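Local coordinates for envelope glycoprotein (Bourbon virus, PDB 5ZKX) that probably mediates fusion of the viral envelope with a host membrane, as in gp64-type class III fusion glycoproteins, and is captured here as the postfusion trimer, at residues K31-T36 / A201-I206; V37-K42 / S193-G198; R53-N58 / S106-D111; G94-D99 / N138-C143; E277-A282 / G416-E421. All blocks are in the same frame, centred on the assembly; numbering follows the deposited sequence.

Interaction 1: K31-T36 / A201-I206; sequences KVTKTT and AETKFI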
# COMPACT_ATOMS: atom_id res chain seq x y z
N LYS A 31 -15.89 -19.42 -18.27
CA LYS A 31 -17.02 -18.65 -18.77
C LYS A 31 -17.87 -18.19 -17.59
O LYS A 31 -18.37 -19.01 -16.82
CB LYS A 31 -17.84 -19.50 -19.74
CG LYS A 31 -18.85 -18.74 -20.57
CD LYS A 31 -19.68 -19.71 -21.39
CE LYS A 31 -20.55 -18.98 -22.40
NZ LYS A 31 -21.41 -19.94 -23.16
N VAL A 32 -18.04 -16.87 -17.46
CA VAL A 32 -18.72 -16.28 -16.32
C VAL A 32 -19.70 -15.22 -16.80
O VAL A 32 -19.55 -14.65 -17.88
CB VAL A 32 -17.73 -15.66 -15.30
CG1 VAL A 32 -16.77 -16.71 -14.76
CG2 VAL A 32 -16.96 -14.51 -15.94
N THR A 33 -20.70 -14.96 -15.97
CA THR A 33 -21.51 -13.75 -16.08
C THR A 33 -20.91 -12.71 -15.14
O THR A 33 -20.74 -12.97 -13.95
CB THR A 33 -22.97 -14.03 -15.75
OG1 THR A 33 -23.60 -14.66 -16.87
CG2 THR A 33 -23.70 -12.73 -15.43
N LYS A 34 -20.58 -11.54 -15.68
CA LYS A 34 -19.89 -10.50 -14.94
C LYS A 34 -20.84 -9.33 -14.72
O LYS A 34 -21.32 -8.73 -15.69
CB LYS A 34 -18.63 -10.05 -15.68
CG LYS A 34 -17.82 -8.99 -14.96
CD LYS A 34 -16.76 -8.41 -15.88
CE LYS A 34 -16.11 -7.18 -15.28
NZ LYS A 34 -15.03 -6.65 -16.16
N THR A 35 -21.11 -9.01 -13.46
CA THR A 35 -22.04 -7.96 -13.09
C THR A 35 -21.27 -6.72 -12.65
O THR A 35 -20.41 -6.81 -11.77
CB THR A 35 -22.97 -8.43 -11.97
OG1 THR A 35 -23.48 -9.73 -12.28
CG2 THR A 35 -24.13 -7.46 -11.79
N THR A 36 -21.60 -5.57 -13.24
CA THR A 36 -20.97 -4.31 -12.89
C THR A 36 -22.04 -3.25 -12.66
O THR A 36 -23.20 -3.40 -13.06
CB THR A 36 -19.99 -3.82 -13.97
OG1 THR A 36 -20.66 -3.74 -15.24
CG2 THR A 36 -18.81 -4.78 -14.09
N ALA A 201 -24.83 -6.72 -16.83
CA ALA A 201 -24.28 -8.07 -16.84
C ALA A 201 -23.78 -8.40 -18.24
O ALA A 201 -24.50 -8.18 -19.22
CB ALA A 201 -25.32 -9.10 -16.39
N GLU A 202 -22.56 -8.92 -18.32
CA GLU A 202 -21.99 -9.37 -19.58
C GLU A 202 -21.45 -10.78 -19.41
O GLU A 202 -21.01 -11.17 -18.32
CB GLU A 202 -20.87 -8.43 -20.06
CG GLU A 202 -19.70 -8.32 -19.10
CD GLU A 202 -18.52 -7.58 -19.70
OE1 GLU A 202 -18.68 -6.99 -20.80
OE2 GLU A 202 -17.43 -7.58 -19.08
N THR A 203 -21.51 -11.55 -20.49
CA THR A 203 -20.90 -12.87 -20.53
C THR A 203 -19.50 -12.76 -21.11
O THR A 203 -19.32 -12.16 -22.18
CB THR A 203 -21.74 -13.84 -21.35
OG1 THR A 203 -23.11 -13.77 -20.92
CG2 THR A 203 -21.24 -15.27 -21.19
N LYS A 204 -18.52 -13.32 -20.42
CA LYS A 204 -17.15 -13.26 -20.90
C LYS A 204 -16.37 -14.43 -20.31
O LYS A 204 -16.82 -15.10 -19.38
CB LYS A 204 -16.49 -11.93 -20.55
CG LYS A 204 -16.23 -11.73 -19.06
CD LYS A 204 -15.59 -10.38 -18.79
CE LYS A 204 -14.25 -10.26 -19.50
NZ LYS A 204 -13.56 -8.97 -19.19
N PHE A 205 -15.20 -14.68 -20.90
CA PHE A 205 -14.25 -15.67 -20.40
C PHE A 205 -13.14 -14.94 -19.66
O PHE A 205 -12.58 -13.96 -20.18
CB PHE A 205 -13.65 -16.50 -21.53
CG PHE A 205 -14.66 -17.25 -22.34
CD1 PHE A 205 -15.29 -16.66 -23.43
CD2 PHE A 205 -14.98 -18.56 -22.02
CE1 PHE A 205 -16.22 -17.36 -24.17
CE2 PHE A 205 -15.91 -19.27 -22.76
CZ PHE A 205 -16.53 -18.67 -23.84
N ILE A 206 -12.80 -15.41 -18.47
CA ILE A 206 -11.67 -14.84 -17.74
C ILE A 206 -10.57 -15.89 -17.64
O ILE A 206 -10.87 -17.08 -17.47
CB ILE A 206 -12.09 -14.32 -16.35
CG1 ILE A 206 -12.56 -15.46 -15.46
CG2 ILE A 206 -13.17 -13.26 -16.48
CD1 ILE A 206 -12.66 -15.09 -14.00

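Interaction 2: V37-K42 / S193-G198; sequences VQDRGK and SPKVFG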
# COMPACT_ATOMS: atom_id res chain seq x y z
N VAL A 37 -21.65 -2.18 -11.97
CA VAL A 37 -22.53 -1.05 -11.69
C VAL A 37 -21.85 0.25 -12.10
O VAL A 37 -22.07 1.30 -11.48
CB VAL A 37 -22.93 -1.03 -10.20
CG1 VAL A 37 -24.02 -2.05 -9.94
CG2 VAL A 37 -21.73 -1.31 -9.32
N GLN A 38 -21.02 0.18 -13.13
CA GLN A 38 -20.20 1.32 -13.51
C GLN A 38 -21.05 2.45 -14.07
O GLN A 38 -22.01 2.23 -14.82
CB GLN A 38 -19.16 0.88 -14.54
CG GLN A 38 -18.21 1.97 -14.98
CD GLN A 38 -17.74 1.77 -16.41
OE1 GLN A 38 -17.64 2.72 -17.18
NE2 GLN A 38 -17.45 0.52 -16.76
N ASP A 39 -20.69 3.68 -13.70
CA ASP A 39 -21.33 4.89 -14.20
C ASP A 39 -20.28 5.99 -14.25
O ASP A 39 -19.67 6.30 -13.22
CB ASP A 39 -22.51 5.30 -13.32
CG ASP A 39 -23.29 6.46 -13.89
OD1 ASP A 39 -24.09 6.23 -14.83
OD2 ASP A 39 -23.11 7.60 -13.41
N ARG A 40 -20.07 6.57 -15.43
CA ARG A 40 -18.96 7.48 -15.66
C ARG A 40 -19.42 8.93 -15.66
O ARG A 40 -20.46 9.26 -16.22
CB ARG A 40 -18.27 7.17 -16.99
CG ARG A 40 -17.52 5.85 -17.01
CD ARG A 40 -16.30 5.93 -17.91
NE ARG A 40 -15.38 4.82 -17.68
CZ ARG A 40 -15.22 3.80 -18.52
NH1 ARG A 40 -15.91 3.75 -19.65
NH2 ARG A 40 -14.37 2.83 -18.23
N GLY A 41 -18.61 9.79 -15.04
CA GLY A 41 -18.84 11.22 -15.05
C GLY A 41 -19.19 11.75 -13.67
O GLY A 41 -19.23 11.03 -12.68
N LYS A 42 -19.44 13.06 -13.63
CA LYS A 42 -19.88 13.74 -12.41
C LYS A 42 -21.36 13.40 -12.20
O LYS A 42 -22.24 13.97 -12.86
CB LYS A 42 -19.67 15.24 -12.52
CG LYS A 42 -18.25 15.69 -12.19
CD LYS A 42 -18.13 17.20 -12.29
CE LYS A 42 -16.73 17.67 -11.96
NZ LYS A 42 -15.94 16.61 -11.28
N SER A 193 -27.12 10.70 -9.41
CA SER A 193 -27.92 10.64 -10.63
C SER A 193 -27.14 9.94 -11.73
O SER A 193 -26.38 10.57 -12.47
CB SER A 193 -28.35 12.04 -11.08
OG SER A 193 -28.99 12.74 -10.02
N PRO A 194 -27.30 8.62 -11.87
CA PRO A 194 -26.63 7.89 -12.94
C PRO A 194 -27.42 7.93 -14.24
O PRO A 194 -28.64 8.15 -14.26
CB PRO A 194 -26.55 6.47 -12.39
CG PRO A 194 -27.79 6.35 -11.57
CD PRO A 194 -28.06 7.72 -10.98
N LYS A 195 -26.70 7.70 -15.35
CA LYS A 195 -27.34 7.69 -16.66
C LYS A 195 -28.36 6.56 -16.76
O LYS A 195 -29.51 6.78 -17.14
CB LYS A 195 -26.29 7.56 -17.76
CG LYS A 195 -25.00 8.33 -17.48
CD LYS A 195 -24.84 9.50 -18.44
CE LYS A 195 -23.58 10.30 -18.11
NZ LYS A 195 -22.40 9.41 -17.90
N VAL A 196 -27.95 5.34 -16.41
CA VAL A 196 -28.85 4.20 -16.40
C VAL A 196 -28.88 3.61 -15.00
O VAL A 196 -27.93 3.73 -14.22
CB VAL A 196 -28.42 3.14 -17.44
CG1 VAL A 196 -27.27 2.29 -16.91
CG2 VAL A 196 -29.61 2.27 -17.83
N PHE A 197 -30.00 2.98 -14.67
CA PHE A 197 -30.22 2.41 -13.35
C PHE A 197 -29.94 0.91 -13.35
O PHE A 197 -29.82 0.27 -14.39
CB PHE A 197 -31.66 2.68 -12.88
CG PHE A 197 -31.97 4.14 -12.68
CD1 PHE A 197 -32.61 4.87 -13.66
CD2 PHE A 197 -31.62 4.78 -11.49
CE1 PHE A 197 -32.90 6.21 -13.48
CE2 PHE A 197 -31.91 6.11 -11.31
CZ PHE A 197 -32.55 6.83 -12.30
N GLY A 198 -29.83 0.36 -12.14
CA GLY A 198 -29.67 -1.07 -11.99
C GLY A 198 -28.23 -1.52 -12.20
O GLY A 198 -27.27 -0.78 -11.99

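Interaction 3: R53-N58 / S106-D111; sequences RSYCYN and SICFVD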
# COMPACT_ATOMS: atom_id res chain seq x y z
N ARG A 53 -27.73 30.72 15.20
CA ARG A 53 -28.69 31.70 15.70
C ARG A 53 -28.40 32.01 17.16
O ARG A 53 -28.21 31.09 17.96
CB ARG A 53 -30.13 31.20 15.54
CG ARG A 53 -31.16 32.07 16.24
CD ARG A 53 -32.39 31.26 16.61
NE ARG A 53 -33.25 31.02 15.46
CZ ARG A 53 -34.10 30.00 15.36
NH1 ARG A 53 -34.21 29.12 16.36
NH2 ARG A 53 -34.85 29.86 14.28
N SER A 54 -28.36 33.30 17.50
CA SER A 54 -28.17 33.74 18.88
C SER A 54 -29.25 34.77 19.20
O SER A 54 -29.13 35.94 18.81
CB SER A 54 -26.77 34.32 19.09
OG SER A 54 -26.50 34.45 20.48
N TYR A 55 -30.28 34.34 19.91
CA TYR A 55 -31.40 35.18 20.31
C TYR A 55 -31.26 35.46 21.80
O TYR A 55 -31.52 34.58 22.63
CB TYR A 55 -32.73 34.50 19.99
CG TYR A 55 -33.94 35.39 20.12
CD1 TYR A 55 -34.16 36.44 19.23
CD2 TYR A 55 -34.88 35.17 21.12
CE1 TYR A 55 -35.27 37.25 19.34
CE2 TYR A 55 -36.00 35.98 21.24
CZ TYR A 55 -36.19 37.01 20.34
OH TYR A 55 -37.29 37.82 20.45
N CYS A 56 -30.86 36.68 22.14
CA CYS A 56 -30.61 37.05 23.53
C CYS A 56 -31.62 38.10 23.99
O CYS A 56 -32.21 38.83 23.19
CB CYS A 56 -29.19 37.59 23.70
SG CYS A 56 -27.90 36.48 23.08
N TYR A 57 -31.83 38.15 25.30
CA TYR A 57 -32.63 39.18 25.95
C TYR A 57 -31.85 39.74 27.13
O TYR A 57 -31.29 38.98 27.93
CB TYR A 57 -33.99 38.64 26.42
CG TYR A 57 -34.84 39.71 27.07
CD1 TYR A 57 -35.39 40.75 26.33
CD2 TYR A 57 -35.10 39.68 28.44
CE1 TYR A 57 -36.17 41.72 26.93
CE2 TYR A 57 -35.88 40.65 29.05
CZ TYR A 57 -36.41 41.67 28.28
OH TYR A 57 -37.18 42.64 28.88
N ASN A 58 -31.82 41.06 27.24
CA ASN A 58 -31.16 41.74 28.35
C ASN A 58 -32.22 42.50 29.13
O ASN A 58 -32.64 43.59 28.73
CB ASN A 58 -30.07 42.68 27.85
CG ASN A 58 -29.36 43.39 28.98
OD1 ASN A 58 -29.53 43.04 30.15
ND2 ASN A 58 -28.55 44.39 28.65
N SER A 106 -36.89 40.61 15.76
CA SER A 106 -37.89 39.67 15.26
C SER A 106 -37.39 38.92 14.04
O SER A 106 -37.98 37.90 13.67
CB SER A 106 -39.19 40.40 14.93
OG SER A 106 -39.10 41.05 13.67
N ILE A 107 -36.31 39.39 13.41
CA ILE A 107 -35.71 38.70 12.28
C ILE A 107 -35.20 37.31 12.63
O ILE A 107 -34.97 36.51 11.71
CB ILE A 107 -34.55 39.57 11.77
CG1 ILE A 107 -34.09 39.19 10.35
CG2 ILE A 107 -33.34 39.41 12.66
CD1 ILE A 107 -35.17 39.26 9.32
N CYS A 108 -35.09 36.96 13.91
CA CYS A 108 -34.55 35.66 14.31
C CYS A 108 -35.50 34.51 14.02
O CYS A 108 -35.07 33.36 14.09
CB CYS A 108 -34.18 35.66 15.79
SG CYS A 108 -32.45 36.09 16.16
N PHE A 109 -36.78 34.79 13.71
CA PHE A 109 -37.76 33.75 13.36
C PHE A 109 -38.64 34.36 12.26
O PHE A 109 -39.63 35.03 12.55
CB PHE A 109 -38.58 33.31 14.56
CG PHE A 109 -37.77 33.02 15.79
CD1 PHE A 109 -37.27 31.75 16.02
CD2 PHE A 109 -37.50 34.01 16.71
CE1 PHE A 109 -36.51 31.48 17.15
CE2 PHE A 109 -36.75 33.75 17.84
CZ PHE A 109 -36.25 32.48 18.06
N VAL A 110 -38.26 34.11 11.01
CA VAL A 110 -38.95 34.73 9.88
C VAL A 110 -39.41 33.72 8.83
O VAL A 110 -40.39 33.99 8.11
CB VAL A 110 -38.05 35.82 9.24
CG1 VAL A 110 -38.32 36.01 7.75
CG2 VAL A 110 -38.22 37.14 9.98
N ASP A 111 -38.83 32.52 8.77
CA ASP A 111 -38.95 31.61 7.63
C ASP A 111 -38.37 32.28 6.38
O ASP A 111 -39.07 32.61 5.41
CB ASP A 111 -40.40 31.16 7.43
CG ASP A 111 -40.53 30.03 6.43
OD1 ASP A 111 -39.98 28.94 6.68
OD2 ASP A 111 -41.19 30.24 5.39

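Interaction 4: G94-D99 / N138-C143; sequences GPEVQD and NLSWRC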
# COMPACT_ATOMS: atom_id res chain seq x y z
N GLY A 94 -30.30 32.04 3.95
CA GLY A 94 -31.01 33.19 4.46
C GLY A 94 -30.09 34.37 4.67
O GLY A 94 -28.95 34.38 4.20
N PRO A 95 -30.57 35.39 5.38
CA PRO A 95 -29.79 36.62 5.53
C PRO A 95 -28.81 36.60 6.69
O PRO A 95 -28.99 35.90 7.69
CB PRO A 95 -30.89 37.67 5.77
CG PRO A 95 -31.92 36.91 6.54
CD PRO A 95 -31.90 35.50 5.99
N GLU A 96 -27.76 37.39 6.54
CA GLU A 96 -26.77 37.59 7.60
C GLU A 96 -27.28 38.70 8.52
O GLU A 96 -27.34 39.87 8.12
CB GLU A 96 -25.41 37.95 7.01
CG GLU A 96 -24.28 37.99 8.03
CD GLU A 96 -23.55 36.66 8.14
OE1 GLU A 96 -23.59 35.88 7.17
OE2 GLU A 96 -22.93 36.41 9.20
N VAL A 97 -27.65 38.34 9.74
CA VAL A 97 -28.21 39.26 10.71
C VAL A 97 -27.18 39.52 11.80
O VAL A 97 -26.67 38.57 12.41
CB VAL A 97 -29.51 38.71 11.33
CG1 VAL A 97 -29.97 39.62 12.44
CG2 VAL A 97 -30.58 38.54 10.26
N GLN A 98 -26.87 40.79 12.04
CA GLN A 98 -25.89 41.16 13.04
C GLN A 98 -26.38 42.36 13.83
O GLN A 98 -26.70 43.40 13.25
CB GLN A 98 -24.54 41.47 12.41
CG GLN A 98 -23.52 41.99 13.41
CD GLN A 98 -22.17 42.22 12.79
OE1 GLN A 98 -22.03 42.27 11.57
NE2 GLN A 98 -21.16 42.37 13.64
N ASP A 99 -26.42 42.21 15.16
CA ASP A 99 -26.80 43.30 16.07
C ASP A 99 -28.18 43.85 15.74
O ASP A 99 -28.40 45.06 15.76
CB ASP A 99 -25.75 44.42 16.05
CG ASP A 99 -25.78 45.25 17.32
OD1 ASP A 99 -24.86 46.07 17.52
OD2 ASP A 99 -26.72 45.08 18.12
N ASN A 138 -28.66 37.62 16.36
CA ASN A 138 -27.53 37.37 15.48
C ASN A 138 -27.81 36.10 14.69
O ASN A 138 -28.26 35.09 15.25
CB ASN A 138 -26.22 37.22 16.26
CG ASN A 138 -25.66 38.54 16.72
OD1 ASN A 138 -25.04 39.28 15.95
ND2 ASN A 138 -25.87 38.86 17.99
N LEU A 139 -27.54 36.15 13.39
CA LEU A 139 -27.81 35.03 12.49
C LEU A 139 -26.71 34.97 11.44
O LEU A 139 -26.47 35.96 10.74
CB LEU A 139 -29.18 35.18 11.83
CG LEU A 139 -29.77 33.99 11.08
CD1 LEU A 139 -30.07 32.85 12.04
CD2 LEU A 139 -31.02 34.39 10.32
N SER A 140 -26.04 33.82 11.34
CA SER A 140 -24.96 33.60 10.38
C SER A 140 -25.15 32.26 9.69
O SER A 140 -25.48 31.26 10.34
CB SER A 140 -23.60 33.64 11.07
OG SER A 140 -22.56 33.89 10.15
N TRP A 141 -24.94 32.23 8.38
CA TRP A 141 -25.23 31.07 7.56
C TRP A 141 -23.96 30.45 7.01
O TRP A 141 -22.93 31.12 6.85
CB TRP A 141 -26.16 31.43 6.39
CG TRP A 141 -27.55 31.75 6.82
CD1 TRP A 141 -28.00 32.93 7.32
CD2 TRP A 141 -28.69 30.87 6.77
NE1 TRP A 141 -29.35 32.85 7.59
CE2 TRP A 141 -29.79 31.59 7.27
CE3 TRP A 141 -28.87 29.55 6.37
CZ2 TRP A 141 -31.06 31.03 7.37
CZ3 TRP A 141 -30.14 28.99 6.47
CH2 TRP A 141 -31.21 29.74 6.96
N ARG A 142 -24.03 29.15 6.72
CA ARG A 142 -22.98 28.42 6.04
C ARG A 142 -23.61 27.54 4.97
O ARG A 142 -24.73 27.06 5.13
CB ARG A 142 -22.14 27.57 7.01
CG ARG A 142 -22.81 26.27 7.44
CD ARG A 142 -22.05 25.60 8.58
NE ARG A 142 -20.63 25.45 8.29
CZ ARG A 142 -20.04 24.30 7.98
NH1 ARG A 142 -20.76 23.19 7.91
NH2 ARG A 142 -18.74 24.27 7.73
N CYS A 143 -22.89 27.34 3.87
CA CYS A 143 -23.37 26.47 2.81
C CYS A 143 -22.22 26.10 1.89
O CYS A 143 -21.21 26.80 1.80
CB CYS A 143 -24.50 27.14 2.00
SG CYS A 143 -24.00 28.56 1.02

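Interaction 5: E277-A282 / G416-E421; sequences EKLHAA and GVVSDE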
# COMPACT_ATOMS: atom_id res chain seq x y z
N GLU A 277 -11.33 -3.56 3.86
CA GLU A 277 -10.14 -3.50 3.02
C GLU A 277 -10.14 -2.29 2.11
O GLU A 277 -9.07 -1.83 1.69
CB GLU A 277 -10.01 -4.79 2.22
CG GLU A 277 -9.43 -5.95 3.02
CD GLU A 277 -9.34 -7.24 2.24
OE1 GLU A 277 -9.47 -8.32 2.86
OE2 GLU A 277 -9.13 -7.18 1.01
N LYS A 278 -11.32 -1.75 1.79
CA LYS A 278 -11.43 -0.55 0.97
C LYS A 278 -11.48 0.73 1.79
O LYS A 278 -11.34 1.82 1.21
CB LYS A 278 -12.66 -0.64 0.07
CG LYS A 278 -12.64 -1.80 -0.90
CD LYS A 278 -11.71 -1.53 -2.07
CE LYS A 278 -12.35 -0.60 -3.10
NZ LYS A 278 -11.34 -0.07 -4.06
N LEU A 279 -11.67 0.63 3.11
CA LEU A 279 -11.66 1.80 3.99
C LEU A 279 -10.28 2.04 4.58
O LEU A 279 -9.79 3.17 4.59
CB LEU A 279 -12.67 1.62 5.12
CG LEU A 279 -14.14 1.32 4.84
CD1 LEU A 279 -14.87 1.12 6.16
CD2 LEU A 279 -14.79 2.41 4.02
N HIS A 280 -9.65 0.98 5.09
CA HIS A 280 -8.40 1.10 5.82
C HIS A 280 -7.22 1.03 4.87
O HIS A 280 -7.20 0.22 3.94
CB HIS A 280 -8.30 -0.00 6.88
CG HIS A 280 -9.36 0.07 7.93
ND1 HIS A 280 -9.62 -0.97 8.79
CD2 HIS A 280 -10.24 1.05 8.24
CE1 HIS A 280 -10.61 -0.63 9.60
NE2 HIS A 280 -11.00 0.60 9.29
N ALA A 281 -6.23 1.87 5.12
CA ALA A 281 -5.06 1.95 4.26
C ALA A 281 -4.07 0.84 4.58
O ALA A 281 -4.12 0.22 5.65
CB ALA A 281 -4.39 3.31 4.39
N ALA A 282 -3.18 0.58 3.64
CA ALA A 282 -2.11 -0.39 3.83
C ALA A 282 -0.86 0.32 4.32
O ALA A 282 -0.51 1.39 3.83
CB ALA A 282 -1.82 -1.14 2.53
N GLY A 416 -7.18 3.36 -3.87
CA GLY A 416 -7.13 4.12 -2.64
C GLY A 416 -8.26 3.77 -1.69
O GLY A 416 -8.96 2.76 -1.83
N VAL A 417 -8.45 4.64 -0.69
CA VAL A 417 -9.42 4.41 0.37
C VAL A 417 -10.65 5.28 0.16
O VAL A 417 -10.64 6.25 -0.62
CB VAL A 417 -8.81 4.64 1.77
CG1 VAL A 417 -7.61 3.74 1.98
CG2 VAL A 417 -8.43 6.10 1.95
N VAL A 418 -11.74 4.94 0.87
CA VAL A 418 -13.01 5.63 0.68
C VAL A 418 -12.95 7.06 1.19
O VAL A 418 -13.46 7.99 0.55
CB VAL A 418 -14.15 4.84 1.36
CG1 VAL A 418 -15.35 5.73 1.62
CG2 VAL A 418 -14.56 3.64 0.51
N SER A 419 -12.32 7.28 2.35
CA SER A 419 -12.26 8.62 2.92
C SER A 419 -11.55 9.60 1.99
O SER A 419 -11.81 10.80 2.04
CB SER A 419 -11.57 8.58 4.29
OG SER A 419 -10.38 7.82 4.25
N ASP A 420 -10.67 9.10 1.13
CA ASP A 420 -9.95 9.96 0.19
C ASP A 420 -10.79 10.35 -1.01
O ASP A 420 -10.33 11.16 -1.83
CB ASP A 420 -8.68 9.27 -0.29
CG ASP A 420 -7.55 9.36 0.71
OD1 ASP A 420 -7.58 10.27 1.57
OD2 ASP A 420 -6.63 8.52 0.63
N GLU A 421 -12.00 9.81 -1.16
CA GLU A 421 -12.83 10.16 -2.30
C GLU A 421 -13.25 11.63 -2.22
O GLU A 421 -13.36 12.21 -1.14
CB GLU A 421 -14.06 9.26 -2.35
CG GLU A 421 -13.73 7.81 -2.66
CD GLU A 421 -14.94 6.91 -2.58
OE1 GLU A 421 -16.08 7.42 -2.61
OE2 GLU A 421 -14.75 5.68 -2.50
O HOH W 1 -9.17 0.28 -2.86
O HOH W 2 -11.73 5.41 4.46

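Interaction 1: K31-T36 / A201-I206
Lys31 leans on the Phe205 ring at a slant: its CG stands 4.2 Å from the ring centroid, off-centre, in a CH-pi contact. CG is anti to the backbone N (chi1 -167°) and the rest of the chain is extended, which carries CE on to Thr203 CG2. On the same face of the sheet the hydroxyls of Thr33 and Thr203 stay 4.2 Å apart, OG1 to OG1; Thr33 OG1 bonds instead to Glu261. On the other face Lys34 and Glu202 lie side by side and point the same way. Lys34 CD rests 3.4 Å from Glu202 OE2, whereas the salt bridge from Lys34 NZ to that oxygen is long at 3.9 Å. Lys204 meets Lys34 at an angle, CD to CD 3.7 Å. Lys34 NZ and Lys204 NZ are 4.1 Å apart; Asp238 takes a salt bridge from both, which probably offsets their repulsion. Farther along this face Val32 CG2 meets Ile206 CG2 at 4.0 Å, the side chains crossing at about a right angle. Paired backbone bonds join Val32 to Lys204 and Lys34 to Glu202; the shortest runs from Lys34 N to Glu202 O, 2.7 Å and nearly straight. Hydrogen-bonded and non-hydrogen-bonded pairs alternate from Lys31-Phe205 to Thr35-Ala201, the regular register of an antiparallel pair, in a mixed sheet where strand 234-238 lies beside 200-210 and strand 256-260 beside 26-36.

Interaction 2: V37-K42 / S193-G198
Pro194 CB lies over one face of the Asp39 carboxylate, 3.6 Å from Asp39 CG, and the two side chains cross at about a right angle. CG is anti to the backbone N (chi1 -174°), which sets it toward Pro194. Lys195 N gives its hydrogen to Asp39 OD1 (3.0 Å), reaching the oxygen on its syn side but 26° out of the carboxylate plane. Asp39 OD2 bonds to Asn43 ND2, so a bond on each oxygen restrains the turn of the carboxylate. The other flat group, the guanidinium of Arg40, has Gln38 OE1 over one face, a doubtful closeness whose angles are poor for hydrogen bonding.

Lys195 makes the second link. Its chain, bent at chi2 and chi4, passes Asp39 OD1 with CG at 3.5 Å and then turns its amine to the backbone. Lys195 NZ donates to Arg40 O over 2.6 Å, nearly in line with the carbonyl. The amine stays 4.7 Å from Asp39 OD1, a separation at which the opposite charges may still attract. At the far end Val37 CG1 comes within 4.0 Å of Gly198 O. Both segments are irregular: 37-42 connects strands 26-36 and 44-58, while segment 193-198 connects strands 188-192 and 200-210. The contact is a side-chain-to-backbone tie between two connecting loops that run between the same two sheets.

Interaction 3: R53-N58 / S106-D111
Arg53 reaches across to Cys108 and Phe109 with CG anti to its backbone N. From CB the chain continues to CG, 4.2 Å from Cys108 SG, and to CD, which grazes Phe109 CE1. The bend at chi3 (-77°) places NE 3.3 Å from Cys108 O, a weak and bent hydrogen bond. CZ comes next, with Phe109 CE1 3.3 Å from it, over the centre of one guanidinium face; the two planes are 48° apart. At the tip NH1 also meets CE1, while NH2 meets CD1 and approaches Cys108 O.

The contact lays the loop after strand 100-101, which includes a 3-10 turn, against strand 44-58 of the branched antiparallel sheet. A disulfide from Cys108 to Cys137 ties the same loop to the adjacent strand 134-148.

On the other side of CZ, Phe109 CE2 sits over the centre of the Tyr55 ring in an edge-to-face (T-shaped) pair, centroids 5.2 Å apart and planes at 75°. Cys108 touches that ring too: its CB is 3.5 Å from Tyr55 CD1, and its SG makes a sulfur-aromatic contact at the ring edge, 4.8 Å from the centroid. The ring of His135 also meets Tyr55, nearly parallel to it.

Interaction 4: G94-D99 / N138-C143
Glu96 and Ser140 meet through two torsions: Glu96 CG is anti to the backbone N (chi1 -172°), and a bend at chi2 (93°) turns CD back toward the neighbouring strand. Ser140 OG donates to Glu96 OE2 over 2.7 Å, arriving on the syn side and somewhat out of the carboxylate plane. The same OE2 takes a salt bridge from Arg126, and Ser140 OG also bonds to Glu124 N, so both atoms belong to a wider polar network.

Val97 and Leu139 form an antiparallel hydrogen-bonded pair, with both N-to-O distances, Val97 N to Leu139 O and Leu139 N to Val97 O, at 2.8 Å. This short bridge places strand 97-98 against the long strand 134-148, whose Cys143 is joined by a disulfide to Cys91. On the face carrying Val97 and Leu139, their CB atoms touch at 3.6 Å.

Trp141 spreads its indole against the backbone of Gly94. Gly94 N stands 3.3 Å above the ring plane, over its centre, and Gly94 CA makes a CH-pi contact with the five-membered ring. At the other end Asn138 OD1 accepts a weak bond from Asp99 N at 3.3 Å, while its ND2 is hydrogen-bonded to Asn128 OD1.

Interaction 5: E277-A282 / G416-E421
A type I beta turn from Val418 to Glu421, ending on Glu421, the N-cap residue of helix 422-437, packs here against the short, weakly bonded helix around 277-279. Two successive carbonyls of that helix face the turn. Lys278 O accepts a weak hydrogen bond from Val418 N at 3.2 Å, with a bent N-H angle of 130°, and also receives the CA-H of Val417. Leu279 O lies against the Val417 side chain, 3.3 Å from CB. It is linked to the turn through a water molecule, which donates to Leu279 O at 3.0 Å and accepts from Ser419 N.

A second water joins Lys278 NZ to Gly416 O, donating to the carbonyl at 2.7 Å. The lysine chain is bent at chi2 and chi3 rather than extended, and its amine also has a long, weak ion pair with Glu415.

Two apolar contacts complete the interface. The Leu279 and Val418 side chains lie side by side and point the same way, Leu279 CD2 being 3.7 Å from Val418 CB. Past the helix, Ala281 CB meets Val417 CG1 at 4.0 Å.

Beyond its own chain the contact belongs to the trimer: Asp286 of the second subunit accepts from Gly416 N, and Ala281 packs on Ala281 of both other subunits. Segment 277-282 leads directly into the long helix 284-329, while 416-421 leads into helix 422-437, so the contact brings together the approaches to two helices near the centre of the chain.

From the N terminus, strand 26-36 enters interaction 1 and runs straight on into the 37-42 loop of interaction 2. Their partners, 201-206 and 193-198, return in reverse order, so interaction 2 nests inside the loop closed by interaction 1. Interactions 3 and 4 lie deeper within both loops and cross each other, their segments alternating along the chain. They touch, Ser54 N to Asn138 O and Ile107 to Val97, where strands 44-58 and 134-148 are neighbours in one sheet. Interaction 5 follows in series, its centre about 22 Å from that of interaction 2, and ties the approach to helix 284-329 to that of helix 422-437.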